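Local coordinates for protein-tyrosine-phosphatase (Shewanella sp., PDB 2Z72) that is a cold-active tyrosine phosphatase that probably removes phosphate from phosphotyrosine at a two-zinc site of the calcineurin-like phosphoesterase type, at residues Ser211-Trp214 / Ile215-Leu219; Leu219-Asp222 / Lys223-Leu227; Lys240-Asp243 / Leu244-Phe247. All blocks are in the same frame, centred on the assembly; numbering follows the deposited sequence. Where two conformers were deposited one is given.

Contact 1: Ser211-Trp214 / Ile215-Leu219; sequences SSEW and ISREL
Trp214 and Leu219 cross at about a right angle in the Schellman motif that ends the short helix 212-216. The indole turns one face to the leucine: Leu219 CB sits 3.5 Å from the centroid of the six-membered ring, close to its normal, as a CH-pi contact. Farther along that ring, Leu219 CD1 reaches Trp214 CE3 at 3.8 Å. The backbone brings the two together, because Glu218 takes a positive phi (57°) and Leu219 N then donates to Trp214 O at 3.3 Å, almost straight. With CG of Trp214 anti to its own N (chi1 173°), the indole stands beside its carbonyl carbon, where the returning chain meets it. Phe277, His276 and Pro254 also pack on this ring. With an alanine here, Leu219 would probably lose the surface its CB rests on, and a gap would be likely to open between the turn and Phe277.

Glu213 and Arg217, one helical turn apart, run side by side and point the same way in a salt bridge. Two of the guanidinium nitrogens converge on one carboxylate oxygen: NE meets the anti lone pair of Glu213 OE2 at 2.8 Å, while NH2 approaches the same OE2 nearly along its C-O bond at 3.0 Å. OE2 lies in the guanidinium plane, though the carboxylate as a whole is turned 33° from it. Glu213 OE1 is held by Asn252, and Arg217 NH2 also pairs with Asp243. At the indole edge, in its plane, a water accepts from Trp214 NE1 and donates to Leu219 O, 2.9 Å from each.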
ATOM      1  N   SER A 211     -15.814  -9.467  -5.021  1.00 12.41           N
ATOM      2  CA  SER A 211     -16.686 -10.257  -5.874  1.00 13.75           C
ATOM      3  C   SER A 211     -17.821 -10.872  -5.054  1.00 14.97           C
ATOM      4  O   SER A 211     -17.776 -10.917  -3.828  1.00 14.69           O
ATOM      5  CB  SER A 211     -15.929 -11.333  -6.601  1.00 14.18           C
ATOM      6  OG  SER A 211     -15.433 -12.277  -5.624  1.00 15.31           O
ATOM      7  N   SER A 212     -18.823 -11.366  -5.735  1.00 16.20           N
ATOM      8  CA  SER A 212     -19.996 -11.956  -5.067  1.00 17.11           C
ATOM      9  C   SER A 212     -19.616 -13.200  -4.297  1.00 17.04           C
ATOM     10  O   SER A 212     -20.299 -13.599  -3.330  1.00 17.31           O
ATOM     11  CB  SER A 212     -21.066 -12.248  -6.120  1.00 21.55           C
ATOM     12  OG  SER A 212     -21.660 -10.978  -6.456  1.00 27.06           O
ATOM     13  N   GLU A 213     -18.503 -13.832  -4.648  1.00 16.34           N
ATOM     14  CA  GLU A 213     -18.000 -15.021  -3.869  1.00 16.47           C
ATOM     15  C   GLU A 213     -17.716 -14.669  -2.430  1.00 14.87           C
ATOM     16  O   GLU A 213     -17.827 -15.558  -1.572  1.00 17.58           O
ATOM     17  CB  GLU A 213     -16.785 -15.635  -4.583  1.00 17.29           C
ATOM     18  CG  GLU A 213     -16.169 -16.849  -3.926  1.00 19.19           C
ATOM     19  CD  GLU A 213     -15.181 -17.621  -4.754  1.00 19.43           C
ATOM     20  OE1 GLU A 213     -14.925 -17.143  -5.868  1.00 19.49           O
ATOM     21  OE2 GLU A 213     -14.623 -18.619  -4.190  1.00 20.75           O
ATOM     22  N   TRP A 214     -17.325 -13.426  -2.124  1.00 14.76           N
ATOM     23  CA  TRP A 214     -17.169 -13.008  -0.738  1.00 14.16           C
ATOM     24  C   TRP A 214     -18.437 -13.320   0.087  1.00 16.84           C
ATOM     25  O   TRP A 214     -18.407 -13.740   1.220  1.00 15.99           O
ATOM     26  CB  TRP A 214     -16.850 -11.486  -0.713  1.00 14.00           C
ATOM     27  CG  TRP A 214     -16.832 -10.893   0.686  1.00 13.05           C
ATOM     28  CD1 TRP A 214     -17.879 -10.470   1.485  1.00 14.23           C
ATOM     29  CD2 TRP A 214     -15.648 -10.641   1.457  1.00 11.48           C
ATOM     30  NE1 TRP A 214     -17.465  -9.991   2.668  1.00 13.05           N
ATOM     31  CE2 TRP A 214     -16.077 -10.088   2.682  1.00 12.00           C
ATOM     32  CE3 TRP A 214     -14.266 -10.841   1.242  1.00 13.45           C
ATOM     33  CZ2 TRP A 214     -15.194  -9.739   3.654  1.00 11.91           C
ATOM     34  CZ3 TRP A 214     -13.413 -10.469   2.239  1.00 13.03           C
ATOM     35  CH2 TRP A 214     -13.833  -9.919   3.441  1.00 12.82           C
ATOM     36  N   ILE A 215     -19.567 -12.941  -0.513  1.00 17.00           N
ATOM     37  CA  ILE A 215     -20.887 -13.066   0.141  1.00 16.62           C
ATOM     38  C   ILE A 215     -21.282 -14.500   0.351  1.00 16.86           C
ATOM     39  O   ILE A 215     -21.723 -14.916   1.395  1.00 17.75           O
ATOM     40  CB  ILE A 215     -21.949 -12.299  -0.698  1.00 17.06           C
ATOM     41  CG1 ILE A 215     -21.616 -10.809  -0.853  1.00 17.95           C
ATOM     42  CG2 ILE A 215     -23.307 -12.552  -0.102  1.00 20.70           C
ATOM     43  CD1 ILE A 215     -22.558  -9.973  -1.680  1.00 21.05           C
ATOM     44  N   SER A 216     -21.016 -15.288  -0.697  1.00 16.75           N
ATOM     45  CA  SER A 216     -21.410 -16.704  -0.568  1.00 18.91           C
ATOM     46  C   SER A 216     -20.544 -17.429   0.448  1.00 17.78           C
ATOM     47  O   SER A 216     -21.062 -18.366   1.101  1.00 20.17           O
ATOM     48  CB  SER A 216     -21.465 -17.443  -1.884  0.57 24.58           C
ATOM     49  OG  SER A 216     -20.221 -17.385  -2.514  0.57 18.92           O
ATOM     50  N   ARG A 217     -19.285 -17.030   0.626  1.00 17.40           N
ATOM     51  CA  ARG A 217     -18.401 -17.578   1.647  1.00 17.47           C
ATOM     52  C   ARG A 217     -18.611 -16.983   3.040  1.00 17.18           C
ATOM     53  O   ARG A 217     -17.954 -17.427   3.958  1.00 20.65           O
ATOM     54  CB  ARG A 217     -16.940 -17.379   1.227  1.00 19.18           C
ATOM     55  CG  ARG A 217     -16.622 -18.271  -0.011  1.00 19.09           C
ATOM     56  CD  ARG A 217     -15.132 -18.226  -0.274  1.00 21.23           C
ATOM     57  NE  ARG A 217     -14.853 -19.096  -1.437  1.00 20.64           N
ATOM     58  CZ  ARG A 217     -14.659 -20.400  -1.347  1.00 24.95           C
ATOM     59  NH1 ARG A 217     -14.677 -21.054  -0.199  1.00 32.58           N
ATOM     60  NH2 ARG A 217     -14.430 -21.083  -2.460  1.00 31.59           N
ATOM     61  N   GLU A 218     -19.535 -16.025   3.174  1.00 17.30           N
ATOM     62  CA  GLU A 218     -19.929 -15.475   4.443  1.00 17.94           C
ATOM     63  C   GLU A 218     -18.682 -14.925   5.133  1.00 16.54           C
ATOM     64  O   GLU A 218     -18.529 -15.048   6.345  1.00 19.93           O
ATOM     65  CB  GLU A 218     -20.570 -16.540   5.332  0.51 22.20           C
ATOM     66  CG  GLU A 218     -21.781 -17.218   4.703  0.51 25.64           C
ATOM     67  CD  GLU A 218     -22.531 -18.136   5.654  0.51 27.48           C
ATOM     68  OE1 GLU A 218     -23.785 -18.202   5.553  0.51 33.65           O
ATOM     69  OE2 GLU A 218     -21.901 -18.808   6.504  0.51 39.80           O
ATOM     70  N   LEU A 219     -17.805 -14.270   4.385  1.00 16.15           N
ATOM     71  CA  LEU A 219     -16.612 -13.677   4.983  1.00 14.44           C
ATOM     72  C   LEU A 219     -16.935 -12.402   5.723  1.00 13.32           C
ATOM     73  O   LEU A 219     -17.970 -11.756   5.591  1.00 15.12           O
ATOM     74  CB  LEU A 219     -15.563 -13.409   3.890  1.00 15.32           C
ATOM     75  CG  LEU A 219     -14.707 -14.615   3.530  1.00 15.27           C
ATOM     76  CD1 LEU A 219     -14.154 -14.529   2.135  1.00 16.42           C
ATOM     77  CD2 LEU A 219     -13.596 -14.754   4.574  1.00 17.73           C
TER
HETATM   78  O   HOH W   1     -18.810  -9.029   5.065  1.00 15.78           O

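Contact 2: Leu219-Asp222 / Lys223-Leu227; sequences LTLD and KANAL
From Thr220 the backbone winds directly into helix 221-231, its first turn closed by Ala224 N on Thr220 O at 3.0 Å, Asn225 N on Leu221 O and Ala226 N on Asp222 O. Thr220 is the N-cap, and its hydroxyl supplies the acceptor that the first turn lacks: Lys223 N donates to Thr220 OG1 at 3.1 Å. The torsion suits the task, since chi1 of 67° sets OG1 between the threonine's own N and carbonyl carbon, facing the start of the helix. Lys223 crosses the threonine side chain at about a right angle, with its CB only 3.3 Å from Thr220 OG1. The backbone N of Thr220 itself is buried and has no hydrogen-bond partner in the model.

Leu219, one residue ahead of the cap, reaches down the helix with CD2, which lies 4.3 Å from Ala224 CB. The amide of Asn225 is buried against the neighbouring sheet and finds its partners there. Its OD1 accepts from Thr196 N, and its ND2 donates to Ile197 O and to Asp65 OD1, tying this turn to the start of strand 197-200. Leu221 packs on that same strand, against Ile197 and Lys199. A threonine N-cap, with an apolar pair between the residue before it and the fourth residue after it, is the arrangement of a capped helix start with a hydrophobic staple.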
ATOM      1  N   LEU A 219     -17.805 -14.270   4.385  1.00 16.15           N
ATOM      2  CA  LEU A 219     -16.612 -13.677   4.983  1.00 14.44           C
ATOM      3  C   LEU A 219     -16.935 -12.402   5.723  1.00 13.32           C
ATOM      4  O   LEU A 219     -17.970 -11.756   5.591  1.00 15.12           O
ATOM      5  CB  LEU A 219     -15.563 -13.409   3.890  1.00 15.32           C
ATOM      6  CG  LEU A 219     -14.707 -14.615   3.530  1.00 15.27           C
ATOM      7  CD1 LEU A 219     -14.154 -14.529   2.135  1.00 16.42           C
ATOM      8  CD2 LEU A 219     -13.596 -14.754   4.574  1.00 17.73           C
ATOM      9  N   THR A 220     -16.024 -12.022   6.618  1.00 13.26           N
ATOM     10  CA  THR A 220     -16.016 -10.760   7.321  1.00 12.59           C
ATOM     11  C   THR A 220     -14.643 -10.102   7.144  1.00 10.71           C
ATOM     12  O   THR A 220     -13.656 -10.807   6.878  1.00 11.12           O
ATOM     13  CB  THR A 220     -16.310 -10.892   8.823  1.00 14.35           C
ATOM     14  OG1 THR A 220     -15.209 -11.582   9.389  1.00 14.00           O
ATOM     15  CG2 THR A 220     -17.627 -11.633   9.063  1.00 18.57           C
ATOM     16  N   LEU A 221     -14.607  -8.796   7.321  1.00 10.98           N
ATOM     17  CA  LEU A 221     -13.334  -8.074   7.271  1.00  9.84           C
ATOM     18  C   LEU A 221     -12.333  -8.702   8.241  1.00  9.63           C
ATOM     19  O   LEU A 221     -11.184  -8.962   7.879  1.00  9.89           O
ATOM     20  CB  LEU A 221     -13.518  -6.610   7.522  1.00 10.02           C
ATOM     21  CG  LEU A 221     -13.555  -5.686   6.279  1.00 12.54           C
ATOM     22  CD1 LEU A 221     -14.566  -6.127   5.281  1.00 13.60           C
ATOM     23  CD2 LEU A 221     -13.692  -4.242   6.720  1.00 13.20           C
ATOM     24  N   ASP A 222     -12.736  -8.949   9.507  1.00 11.66           N
ATOM     25  CA  ASP A 222     -11.759  -9.396  10.469  1.00 12.30           C
ATOM     26  C   ASP A 222     -11.227 -10.776  10.120  1.00 11.44           C
ATOM     27  O   ASP A 222     -10.040 -11.039  10.254  1.00 11.78           O
ATOM     28  CB  ASP A 222     -12.307  -9.383  11.892  1.00 16.41           C
ATOM     29  CG  ASP A 222     -11.236  -9.737  12.895  1.00 20.90           C
ATOM     30  OD1 ASP A 222     -11.337 -10.790  13.471  1.00 27.07           O
ATOM     31  OD2 ASP A 222     -10.217  -9.037  13.090  1.00 23.72           O
ATOM     32  N   LYS A 223     -12.120 -11.646   9.689  1.00 11.01           N
ATOM     33  CA  LYS A 223     -11.714 -13.007   9.364  1.00 11.35           C
ATOM     34  C   LYS A 223     -10.726 -12.994   8.197  1.00  9.54           C
ATOM     35  O   LYS A 223      -9.673 -13.671   8.233  1.00 10.52           O
ATOM     36  CB  LYS A 223     -12.894 -13.921   9.069  0.61 12.73           C
ATOM     37  CG  LYS A 223     -12.453 -15.337   8.758  0.61 14.77           C
ATOM     38  CD  LYS A 223     -13.653 -16.272   8.655  0.61 16.62           C
ATOM     39  CE  LYS A 223     -13.244 -17.715   8.445  0.61 19.60           C
ATOM     40  NZ  LYS A 223     -14.301 -18.687   8.150  0.61 31.29           N
ATOM     41  N   ALA A 224     -11.051 -12.228   7.161  1.00 10.04           N
ATOM     42  CA  ALA A 224     -10.155 -12.163   5.989  1.00  8.96           C
ATOM     43  C   ALA A 224      -8.835 -11.531   6.333  1.00  8.19           C
ATOM     44  O   ALA A 224      -7.779 -12.059   5.986  1.00  9.23           O
ATOM     45  CB  ALA A 224     -10.884 -11.397   4.904  1.00 10.34           C
ATOM     46  N   ASN A 225      -8.845 -10.397   7.026  1.00  8.53           N
ATOM     47  CA  ASN A 225      -7.601  -9.698   7.343  1.00  8.30           C
ATOM     48  C   ASN A 225      -6.696 -10.571   8.208  1.00  8.84           C
ATOM     49  O   ASN A 225      -5.468 -10.548   8.026  1.00  8.96           O
ATOM     50  CB  ASN A 225      -7.872  -8.351   8.013  1.00  8.32           C
ATOM     51  CG  ASN A 225      -8.355  -7.329   7.046  1.00  8.18           C
ATOM     52  OD1 ASN A 225      -7.859  -7.236   5.892  1.00  8.47           O
ATOM     53  ND2 ASN A 225      -9.343  -6.517   7.399  1.00  9.05           N
ATOM     54  N   ALA A 226      -7.251 -11.325   9.145  1.00  8.94           N
ATOM     55  CA  ALA A 226      -6.462 -12.208   9.949  1.00  9.69           C
ATOM     56  C   ALA A 226      -5.894 -13.364   9.138  1.00  8.70           C
ATOM     57  O   ALA A 226      -4.722 -13.764   9.324  1.00  9.96           O
ATOM     58  CB  ALA A 226      -7.337 -12.751  11.116  1.00 11.49           C
ATOM     59  N   LEU A 227      -6.697 -13.946   8.248  1.00  9.23           N
ATOM     60  CA  LEU A 227      -6.150 -15.028   7.397  1.00  9.60           C
ATOM     61  C   LEU A 227      -5.059 -14.526   6.476  1.00  9.04           C
ATOM     62  O   LEU A 227      -4.077 -15.277   6.242  1.00 10.22           O
ATOM     63  CB  LEU A 227      -7.305 -15.627   6.591  1.00 10.37           C
ATOM     64  CG  LEU A 227      -8.234 -16.561   7.347  1.00 11.66           C
ATOM     65  CD1 LEU A 227      -9.425 -16.930   6.477  1.00 14.02           C
ATOM     66  CD2 LEU A 227      -7.490 -17.825   7.756  1.00 14.46           C
TER

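Contact 3: Lys240-Asp243 / Leu244-Phe247; sequences KADD and LLNF
The amide of Asn246 meets Lys240 with its edge: ND2 donates to Lys240 O at 2.9 Å, with the carbonyl oxygen only 4° out of the amide plane. The bond is straight and uses an in-plane lone pair of that oxygen. Lys240 CD stands over one face of the amide at its nitrogen end, 3.8 Å from Asn246 ND2, while at the other end OD1 accepts from a water that in turn accepts from Lys240 NZ. A bend at chi2 (-79°) turns the lysine chain across the asparagine at a slant, which carries NZ to the water, and the ammonium also makes a cation-pi contact with Phe250. Both ends of the amide are engaged in this conformer, which favours one way round for it.

The carboxylate of Asp242 does a different job. This residue is the first past helix 236-241 and also the N-cap of helix 243-249. Its OD2 offers the anti lone pair to Leu245 N, 3.0 Å away and nearly in line, and takes a second, weak bond from Leu244 N. Leu245 also packs against the capping group, with its CG 3.5 Å from Asp242 OD2 and its CD1 3.9 Å from Asp242 CB. A negative charge here would probably be stabilised by the N-H groups of the first turn and the positive end of the helix. Backbone bonds continue the helix, Asn246 N to Asp242 O at 2.8 Å and Phe247 N to Asp243 O.

In the conformer given, the Asp243 carboxylate faces Arg217. Helices 236-241 and 243-249 follow each other with Asp242 alone between them, and the second packs against helix 221-231 and the turn before it: Leu244 lies on Leu219, Lys223 and Leu227, Leu245 touches Asn231, and Phe247 rests on Ser211, Arg217 and Leu219.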
ATOM      1  N   LYS A 240      -3.356 -22.824  -2.440  1.00 16.30           N
ATOM      2  CA  LYS A 240      -4.183 -23.355  -3.485  1.00 18.13           C
ATOM      3  C   LYS A 240      -5.091 -24.453  -2.936  1.00 17.54           C
ATOM      4  O   LYS A 240      -6.233 -24.578  -3.380  1.00 19.26           O
ATOM      5  CB  LYS A 240      -3.364 -23.896  -4.659  1.00 19.99           C
ATOM      6  CG  LYS A 240      -2.652 -22.818  -5.469  1.00 19.99           C
ATOM      7  CD  LYS A 240      -3.609 -22.125  -6.430  1.00 26.95           C
ATOM      8  CE  LYS A 240      -2.867 -21.030  -7.234  1.00 30.02           C
ATOM      9  NZ  LYS A 240      -3.736 -20.365  -8.240  1.00 38.29           N
ATOM     10  N   ALA A 241      -4.637 -25.240  -1.990  1.00 18.01           N
ATOM     11  CA  ALA A 241      -5.401 -26.395  -1.553  1.00 18.77           C
ATOM     12  C   ALA A 241      -6.480 -26.030  -0.580  1.00 21.20           C
ATOM     13  O   ALA A 241      -7.473 -26.771  -0.475  1.00 26.21           O
ATOM     14  CB  ALA A 241      -4.507 -27.448  -0.892  1.00 22.30           C
ATOM     15  N   ASP A 242      -6.307 -24.916   0.135  1.00 20.27           N
ATOM     16  CA  ASP A 242      -7.366 -24.468   1.084  1.00 16.70           C
ATOM     17  C   ASP A 242      -8.389 -23.654   0.298  1.00 16.21           C
ATOM     18  O   ASP A 242      -8.019 -22.624  -0.283  1.00 16.16           O
ATOM     19  CB  ASP A 242      -6.738 -23.713   2.263  1.00 17.60           C
ATOM     20  CG  ASP A 242      -7.780 -23.348   3.303  1.00 18.93           C
ATOM     21  OD1 ASP A 242      -7.933 -24.066   4.278  1.00 25.48           O
ATOM     22  OD2 ASP A 242      -8.515 -22.368   3.107  1.00 17.89           O
ATOM     23  N   ASP A 243      -9.649 -24.080   0.238  1.00 18.72           N
ATOM     24  CA  ASP A 243     -10.625 -23.392  -0.594  1.00 18.76           C
ATOM     25  C   ASP A 243     -10.713 -21.926  -0.285  1.00 16.45           C
ATOM     26  O   ASP A 243     -10.799 -21.084  -1.181  1.00 16.87           O
ATOM     27  CB  ASP A 243     -11.913 -24.160  -0.268  0.50 25.29           C
ATOM     28  CG  ASP A 243     -13.206 -23.639  -0.819  0.50 23.98           C
ATOM     29  OD1 ASP A 243     -13.119 -23.152  -1.976  0.50 33.40           O
ATOM     30  OD2 ASP A 243     -14.256 -23.698  -0.150  0.50 36.30           O
ATOM     31  N   LEU A 244     -10.695 -21.618   1.015  1.00 15.70           N
ATOM     32  CA  LEU A 244     -10.885 -20.218   1.384  1.00 14.46           C
ATOM     33  C   LEU A 244      -9.650 -19.385   1.111  1.00 13.43           C
ATOM     34  O   LEU A 244      -9.775 -18.253   0.586  1.00 13.32           O
ATOM     35  CB  LEU A 244     -11.273 -20.150   2.854  1.00 15.82           C
ATOM     36  CG  LEU A 244     -11.431 -18.763   3.445  1.00 16.69           C
ATOM     37  CD1 LEU A 244     -12.423 -17.931   2.675  1.00 18.07           C
ATOM     38  CD2 LEU A 244     -11.910 -18.836   4.909  1.00 18.76           C
ATOM     39  N   LEU A 245      -8.474 -19.915   1.446  1.00 12.71           N
ATOM     40  CA  LEU A 245      -7.254 -19.199   1.122  1.00 12.18           C
ATOM     41  C   LEU A 245      -7.109 -19.024  -0.384  1.00 12.15           C
ATOM     42  O   LEU A 245      -6.607 -17.981  -0.842  1.00 11.67           O
ATOM     43  CB  LEU A 245      -6.023 -19.894   1.724  1.00 13.82           C
ATOM     44  CG  LEU A 245      -5.959 -19.928   3.236  1.00 13.33           C
ATOM     45  CD1 LEU A 245      -4.712 -20.675   3.706  1.00 14.75           C
ATOM     46  CD2 LEU A 245      -6.062 -18.536   3.857  1.00 15.46           C
ATOM     47  N   ASN A 246      -7.502 -20.026  -1.146  1.00 12.85           N
ATOM     48  CA  ASN A 246      -7.408 -19.950  -2.599  1.00 13.76           C
ATOM     49  C   ASN A 246      -8.222 -18.778  -3.134  1.00 12.19           C
ATOM     50  O   ASN A 246      -7.785 -17.962  -3.926  1.00 14.56           O
ATOM     51  CB  ASN A 246      -7.843 -21.298  -3.154  0.58 14.38           C
ATOM     52  CG  ASN A 246      -7.662 -21.391  -4.654  0.58 14.39           C
ATOM     53  OD1 ASN A 246      -7.985 -20.435  -5.377  0.58 16.97           O
ATOM     54  ND2 ASN A 246      -7.155 -22.506  -5.155  0.58 18.79           N
ATOM     55  N   PHE A 247      -9.445 -18.662  -2.622  1.00 12.62           N
ATOM     56  CA  PHE A 247     -10.282 -17.479  -2.933  1.00 12.28           C
ATOM     57  C   PHE A 247      -9.584 -16.188  -2.584  1.00 11.02           C
ATOM     58  O   PHE A 247      -9.464 -15.274  -3.375  1.00 11.27           O
ATOM     59  CB  PHE A 247     -11.619 -17.524  -2.176  1.00 13.85           C
ATOM     60  CG  PHE A 247     -12.368 -16.233  -2.323  1.00 13.33           C
ATOM     61  CD1 PHE A 247     -12.665 -15.451  -1.214  1.00 14.60           C
ATOM     62  CD2 PHE A 247     -12.743 -15.763  -3.555  1.00 15.10           C
ATOM     63  CE1 PHE A 247     -13.300 -14.249  -1.340  1.00 15.19           C
ATOM     64  CE2 PHE A 247     -13.413 -14.572  -3.713  1.00 15.61           C
ATOM     65  CZ  PHE A 247     -13.674 -13.797  -2.619  1.00 14.44           C
TER
HETATM   66  O   HOH W   2      -6.489 -20.196  -7.872  1.00 29.17           O

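In the fold
Along the chain, contact 1 closes the turn at the end of helix 212-216, and Leu219, which it shares with contact 2, leads straight into the capped start of helix 221-231. Contact 3 follows in series, at the junction of helices 236-241 and 243-249; none of the three nests within another. They meet in space all the same. Trp214 of contact 1 packs on Ala224 of contact 2, Leu227 meets Leu244 of contact 3, and Phe247 lies against Glu213 and Leu219. Together the three join four consecutive helices into one cluster on the same side of the chain's centre, between strand 203-206 and helix 267-277 in the sequence.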